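Local structure of phosphoserine phosphatase RsbX (Bacillus subtilis, 3W42) at residues 71-74 and 75-79. The protein dephosphorylates the stressosome protein RsbS and thereby acts as a negative regulator of sigma-B in the general stress response. Sequence-based numbering, arbitrary orientation.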
loop_
_atom_site.group_PDB
_atom_site.type_symbol
_atom_site.label_atom_id
_atom_site.label_comp_id
_atom_site.label_asym_id
_atom_site.label_seq_id
_atom_site.Cartn_x
_atom_site.Cartn_y
_atom_site.Cartn_z
ATOM N N VAL A 71 5.194 7.280 -10.513
ATOM C CA VAL A 71 3.946 6.760 -9.934
ATOM C C VAL A 71 2.687 7.128 -10.689
ATOM O O VAL A 71 1.789 6.340 -10.847
ATOM C CB VAL A 71 3.804 7.029 -8.428
ATOM C CG1 VAL A 71 4.862 6.262 -7.610
ATOM C CG2 VAL A 71 3.882 8.547 -8.112
ATOM N N GLU A 72 2.631 8.358 -11.203
ATOM C CA GLU A 72 1.474 8.802 -11.920
ATOM C C GLU A 72 1.355 8.085 -13.266
ATOM O O GLU A 72 0.242 7.805 -13.732
ATOM C CB GLU A 72 1.458 10.342 -12.113
ATOM C CG GLU A 72 0.232 10.887 -12.524
ATOM C CD GLU A 72 0.113 12.430 -12.250
ATOM O OE1 GLU A 72 0.597 13.007 -11.154
ATOM O OE2 GLU A 72 -0.530 12.982 -13.168
ATOM N N SER A 73 2.478 7.813 -13.917
ATOM C CA SER A 73 2.430 6.989 -15.115
ATOM C C SER A 73 1.923 5.583 -14.864
ATOM O O SER A 73 1.105 5.055 -15.610
ATOM C CB SER A 73 3.802 6.899 -15.717
ATOM O OG SER A 73 3.776 6.124 -16.920
ATOM N N ILE A 74 2.412 5.000 -13.787
ATOM C CA ILE A 74 2.020 3.644 -13.447
ATOM C C ILE A 74 0.504 3.617 -13.147
ATOM O O ILE A 74 -0.248 2.757 -13.631
ATOM C CB ILE A 74 2.801 3.065 -12.254
ATOM C CG1 ILE A 74 4.302 3.048 -12.577
ATOM C CG2 ILE A 74 2.256 1.669 -11.923
ATOM C CD1 ILE A 74 5.161 2.642 -11.391
ATOM N N ILE A 75 0.019 4.582 -12.331
ATOM C CA ILE A 75 -1.381 4.553 -11.949
ATOM C C ILE A 75 -2.293 4.761 -13.138
ATOM O O ILE A 75 -3.384 4.200 -13.170
ATOM C CB ILE A 75 -1.654 5.512 -10.772
ATOM C CG1 ILE A 75 -2.892 4.968 -9.999
ATOM C CG2 ILE A 75 -1.821 6.904 -11.222
ATOM C CD1 ILE A 75 -3.118 5.758 -8.651
ATOM N N GLU A 76 -1.841 5.544 -14.137
ATOM C CA GLU A 76 -2.679 5.721 -15.329
ATOM C C GLU A 76 -2.743 4.441 -16.167
ATOM O O GLU A 76 -3.822 4.160 -16.704
ATOM C CB GLU A 76 -2.159 6.926 -16.133
ATOM C CG GLU A 76 -2.825 7.041 -17.471
ATOM C CD GLU A 76 -4.338 7.179 -17.480
ATOM O OE1 GLU A 76 -4.999 7.445 -16.352
ATOM O OE2 GLU A 76 -4.897 7.029 -18.578
ATOM N N ARG A 77 -1.667 3.687 -16.254
ATOM C CA ARG A 77 -1.771 2.396 -16.879
ATOM C C ARG A 77 -2.792 1.524 -16.154
ATOM O O ARG A 77 -3.540 0.756 -16.775
ATOM C CB ARG A 77 -0.413 1.666 -16.902
ATOM C CG ARG A 77 0.634 2.315 -17.770
ATOM C CD ARG A 77 1.904 1.481 -17.787
ATOM N NE ARG A 77 2.974 2.048 -18.573
ATOM C CZ ARG A 77 3.168 1.846 -19.869
ATOM N NH1 ARG A 77 2.316 1.157 -20.608
ATOM N NH2 ARG A 77 4.256 2.350 -20.450
ATOM N N CYS A 78 -2.713 1.559 -14.830
ATOM C CA CYS A 78 -3.676 0.824 -14.007
ATOM C C CYS A 78 -5.102 1.263 -14.303
ATOM O O CYS A 78 -5.983 0.417 -14.515
ATOM C CB CYS A 78 -3.381 1.004 -12.538
ATOM S SG CYS A 78 -1.820 0.214 -12.007
ATOM N N ASN A 79 -5.329 2.582 -14.389
ATOM C CA ASN A 79 -6.651 3.061 -14.704
ATOM C C ASN A 79 -7.165 2.544 -16.059
ATOM O O ASN A 79 -8.279 2.083 -16.182
ATOM C CB ASN A 79 -6.626 4.586 -14.721
ATOM C CG ASN A 79 -7.999 5.181 -14.740
ATOM O OD1 ASN A 79 -8.880 4.737 -14.057
ATOM N ND2 ASN A 79 -8.200 6.140 -15.655
#
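Val71 O accepts the backbone N-H of Ile75 at 2.9 Å (O to N), and three further i to i+4 bonds join the first turn of helix 71-81 to the next. Glu76 N reaches Glu72 O at 3.1 Å; this bond is the most bent of the four, 150° at the hydrogen, with the donor tilted 34° from the carbonyl plane. Arg77 N to Ser73 O is straighter, and Cys78 N lies in the plane of the Ile74 carbonyl, 3.0 Å from Ile74 O.

On the buried face, one apolar side-chain contact links the two turns: CG2 of Ile74, anti to its backbone N, comes within 4.3 Å of Cys78 SG. Ile75 instead packs a methyl on backbone carbonyl oxygens of the preceding turn, its CG2 lying 3.4 Å from Glu72 O and 3.7 Å from Val71 O. Beyond the helix, Val71, Ile74 and Ile75 all rest on Ile92 of strand 88-96, and Ile74 and Cys78 meet Val63 and Ile59 of helix 49-65.

On the polar side, the Arg77 chain runs extended from CG to NE, its CG 3.5 Å from Ser73 O. Its NH2 forms a salt bridge with Glu69, and in the modelled conformer of Ser73 the hydroxyl OG, placed obliquely off the guanidinium, is hydrogen-bonded to the same glutamate. Glu72 and Glu76 instead bond to Thr140 and Tyr138.

The helix is thus amphipathic: backbone bonds set its turns, aliphatic groups and a thiol pack it against a sheet of the PP2C-type sandwich and the adjoining helix, and the salt bridge probably ties Arg77, in the middle of the helix, back to Glu69 just before its start.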